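PDB 6VAP: thioesterase from Streptomyces sp. WAC02707, which probably hydrolyses thioesters to release stalled or aberrant acyl groups from the carrier domains of the borrelidin polyketide synthase, as a type II editing thioesterase. Local coordinates for residues G231-Y234 with L235-H238; T38-H41 with P42-A45. All coordinates share one frame; numbering follows the deposited sequence.

Interaction 1 (G231-Y234 with L235-H238); sequences GHFY and LLEH
The carbonyl oxygen of Tyr234 is gripped from opposite faces of its plane by Glu237 and His238. Glu237 N donates to Tyr234 O at 2.9 Å, while the ring nitrogen His238 ND1 reaches Tyr234 O over 3.2 Å in a nearly straight bond (165°). The oxygen lies in the imidazole plane, where the ring N-H points, so histidine suits this place: its flat side chain carries a donor back over one turn. The backbone N of His238 adds a weak bond to the same oxygen. One residue earlier, Leu236 N bonds to Phe233 O at 3.2 Å, and a water donates to Phe233 O from 2.6 Å.

Apolar contacts accompany these bonds. Leu235 CB sits over a face of the Tyr234 ring, 3.9 Å from its centroid and 14° off the normal, a CH-pi contact. Tyr234 has CG between its backbone N and carbonyl carbon (chi1 76°), which folds the ring back over the Leu235 N-CA-CB stretch. The Leu235 side chain lies beside that of Phe233, pointing the same way, with Leu235 CD2 3.9 Å from Phe233 CD2.

Further out, Tyr234 OH bonds to Ser124 OG and its ring stacks with Phe228, so both its hydroxyl and its ring have partners. His232 lies in the type I turn from Gly231 to Tyr234, closed by Tyr234 N to Gly231 O; its NE2 is hydrogen-bonded to Ser98 OG and its ND1 to Asp204 OD2. This is the histidine loop of an alpha/beta-hydrolase, leading into helix 239-250, with His232 probably the base of a Ser-His-Asp triad.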
# COMPACT_ATOMS: atom_id res chain seq x y z
N GLY A 231 -7.34 2.94 -15.47
CA GLY A 231 -6.80 1.61 -15.30
C GLY A 231 -6.05 1.46 -14.00
O GLY A 231 -6.40 2.11 -13.02
N HIS A 232 -5.02 0.61 -14.00
CA HIS A 232 -4.34 0.21 -12.78
C HIS A 232 -3.72 1.39 -12.05
O HIS A 232 -3.60 1.36 -10.82
CB HIS A 232 -3.24 -0.81 -13.09
CG HIS A 232 -2.79 -1.59 -11.90
ND1 HIS A 232 -3.59 -2.50 -11.24
CD2 HIS A 232 -1.60 -1.59 -11.24
CE1 HIS A 232 -2.91 -3.04 -10.25
NE2 HIS A 232 -1.71 -2.51 -10.22
N PHE A 233 -3.29 2.41 -12.78
CA PHE A 233 -2.79 3.65 -12.20
C PHE A 233 -3.72 4.84 -12.42
O PHE A 233 -3.29 5.98 -12.70
CB PHE A 233 -1.39 3.93 -12.72
CG PHE A 233 -0.34 3.05 -12.06
CD1 PHE A 233 -0.13 1.77 -12.50
CD2 PHE A 233 0.39 3.51 -10.99
CE1 PHE A 233 0.84 0.95 -11.90
CE2 PHE A 233 1.35 2.73 -10.37
CZ PHE A 233 1.58 1.43 -10.85
N TYR A 234 -5.03 4.55 -12.32
CA TYR A 234 -6.03 5.62 -12.28
C TYR A 234 -5.64 6.72 -11.29
O TYR A 234 -5.95 7.89 -11.51
CB TYR A 234 -7.39 5.03 -11.89
CG TYR A 234 -7.41 4.73 -10.40
CD1 TYR A 234 -6.83 3.59 -9.90
CD2 TYR A 234 -7.98 5.63 -9.49
CE1 TYR A 234 -6.81 3.34 -8.52
CE2 TYR A 234 -7.95 5.39 -8.14
CZ TYR A 234 -7.36 4.25 -7.66
OH TYR A 234 -7.34 4.03 -6.33
N LEU A 235 -4.99 6.38 -10.20
CA LEU A 235 -4.85 7.34 -9.11
C LEU A 235 -3.97 8.53 -9.48
O LEU A 235 -4.03 9.57 -8.82
CB LEU A 235 -4.27 6.62 -7.88
CG LEU A 235 -2.78 6.31 -7.85
CD1 LEU A 235 -2.45 5.68 -6.45
CD2 LEU A 235 -2.35 5.35 -8.91
N LEU A 236 -3.15 8.39 -10.53
CA LEU A 236 -2.35 9.54 -10.96
C LEU A 236 -3.24 10.63 -11.55
O LEU A 236 -2.92 11.81 -11.45
CB LEU A 236 -1.31 9.11 -11.98
CG LEU A 236 -0.41 7.95 -11.51
CD1 LEU A 236 0.67 7.65 -12.55
CD2 LEU A 236 0.25 8.27 -10.18
N GLU A 237 -4.35 10.25 -12.15
CA GLU A 237 -5.32 11.16 -12.75
C GLU A 237 -6.34 11.63 -11.74
O GLU A 237 -7.04 12.60 -12.03
CB GLU A 237 -6.06 10.48 -13.93
CG GLU A 237 -6.72 11.45 -14.91
CD GLU A 237 -8.04 10.95 -15.48
OE1 GLU A 237 -8.47 11.46 -16.54
OE2 GLU A 237 -8.66 10.05 -14.88
N HIS A 238 -6.47 10.95 -10.60
CA HIS A 238 -7.48 11.25 -9.59
C HIS A 238 -6.86 11.62 -8.26
O HIS A 238 -7.46 11.35 -7.22
CB HIS A 238 -8.41 10.05 -9.46
CG HIS A 238 -9.28 9.83 -10.66
ND1 HIS A 238 -8.87 9.07 -11.74
CD2 HIS A 238 -10.53 10.26 -10.95
CE1 HIS A 238 -9.85 9.02 -12.62
NE2 HIS A 238 -10.84 9.79 -12.20
O HOH W 1 -4.39 7.77 -14.23

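Interaction 2 (T38-H41 with P42-A45)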
# COMPACT_ATOMS: atom_id res chain seq x y z
N THR A 38 9.18 7.74 -2.29
CA THR A 38 9.02 9.05 -2.89
C THR A 38 7.72 9.17 -3.68
O THR A 38 7.25 10.28 -3.94
CB THR A 38 10.21 9.36 -3.82
OG1 THR A 38 10.47 8.23 -4.67
CG2 THR A 38 11.44 9.65 -3.02
N PHE A 39 7.14 8.03 -4.09
CA PHE A 39 5.87 8.06 -4.80
C PHE A 39 4.79 8.80 -4.00
O PHE A 39 3.90 9.44 -4.58
CB PHE A 39 5.42 6.62 -5.07
CG PHE A 39 4.06 6.51 -5.67
CD1 PHE A 39 3.86 6.74 -7.03
CD2 PHE A 39 2.97 6.14 -4.90
CE1 PHE A 39 2.60 6.62 -7.58
CE2 PHE A 39 1.73 6.02 -5.46
CZ PHE A 39 1.53 6.27 -6.78
N TYR A 40 4.86 8.75 -2.67
CA TYR A 40 3.85 9.37 -1.83
C TYR A 40 4.17 10.79 -1.38
O TYR A 40 3.46 11.34 -0.53
CB TYR A 40 3.61 8.50 -0.62
CG TYR A 40 2.83 7.25 -0.96
CD1 TYR A 40 1.50 7.34 -1.31
CD2 TYR A 40 3.43 5.99 -0.92
CE1 TYR A 40 0.73 6.17 -1.62
CE2 TYR A 40 2.72 4.85 -1.26
CZ TYR A 40 1.39 4.94 -1.60
OH TYR A 40 0.66 3.84 -1.85
N HIS A 41 5.18 11.41 -1.97
CA HIS A 41 5.47 12.81 -1.64
C HIS A 41 4.28 13.73 -1.88
O HIS A 41 3.99 14.57 -1.02
CB HIS A 41 6.69 13.29 -2.42
CG HIS A 41 7.59 14.19 -1.64
ND1 HIS A 41 8.95 13.98 -1.54
CD2 HIS A 41 7.33 15.31 -0.93
CE1 HIS A 41 9.49 14.93 -0.81
NE2 HIS A 41 8.53 15.76 -0.43
N PRO A 42 3.53 13.60 -2.97
CA PRO A 42 2.32 14.44 -3.11
C PRO A 42 1.30 14.27 -1.99
O PRO A 42 0.66 15.25 -1.58
CB PRO A 42 1.74 13.99 -4.45
CG PRO A 42 2.88 13.37 -5.20
CD PRO A 42 3.72 12.70 -4.11
N VAL A 43 1.14 13.06 -1.46
CA VAL A 43 0.22 12.87 -0.33
C VAL A 43 0.74 13.63 0.90
O VAL A 43 0.01 14.39 1.57
CB VAL A 43 0.04 11.37 -0.04
CG1 VAL A 43 -0.84 11.18 1.18
CG2 VAL A 43 -0.52 10.68 -1.24
N ALA A 44 2.01 13.44 1.22
CA ALA A 44 2.60 14.16 2.34
C ALA A 44 2.37 15.65 2.18
O ALA A 44 1.85 16.31 3.09
CB ALA A 44 4.09 13.84 2.43
N ALA A 45 2.69 16.19 0.98
CA ALA A 45 2.61 17.63 0.75
C ALA A 45 1.17 18.13 0.88
O ALA A 45 0.94 19.26 1.34
CB ALA A 45 3.15 17.96 -0.65
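Two backbone hydrogen bonds of i to i+4 type tie Tyr40 and His41 to the residues that follow. Ala44 N donates to Tyr40 O at 3.1 Å, and Ala45 N donates to His41 O at 2.9 Å. Just before them, His41 N bonds to Thr38 O, so the chain passes from a 3-10 turn into the alpha-helix with Tyr40 as N-cap. Pro42 suits the first turn, where backbone nitrogens have no i-4 helical carbonyl to bond, so its missing N-H costs nothing, and its ring carbon CD lies 3.3 Å from Phe39 O.

Apolar contact across the junction is made by Tyr40 and Val43, whose side chains run side by side in the same direction. Val43 CG2 meets Tyr40 CD1 at 3.9 Å, at the edge of the phenol ring and in its plane. Tyr40 CG stands anti to its carbonyl carbon (chi1 -74°), as Val43 CG2 does to its own, and in this first turn those two groups come together. The neighbouring Phe39 places CD2 over the centre of one face of the Tyr40 ring.

Outer partners anchor these groups: Tyr40 OH bonds to Leu30 O, and Val43 and the small Ala44 pack on Val53 of strand 52-56. The arrangement is the N-terminus of helix 41-47, the crossover helix that joins parallel strands 26-30 and 52-56 in the alpha/beta-hydrolase fold.

How the interactions relate
Interaction 2 comes first along the chain and interaction 1 near its end, yet they meet in space, their centres about 15 Å apart. The junction is Phe39: Leu236 CD2 touches Phe39 CE1 at 3.9 Å, and Leu235 CD1 touches Phe39 CZ at 4.0 Å. His32 bridges them as well, its ring meeting both Phe233 and Phe39 edge-to-face. Helix 239-250, which starts directly after 235-238, adds a further tie by packing against Pro42 and Val43. Both contacts border the probable catalytic centre: interaction 1 contains His232, bonded to Ser98, while Tyr40 of interaction 2 touches the probable nucleophile elbow that carries this serine.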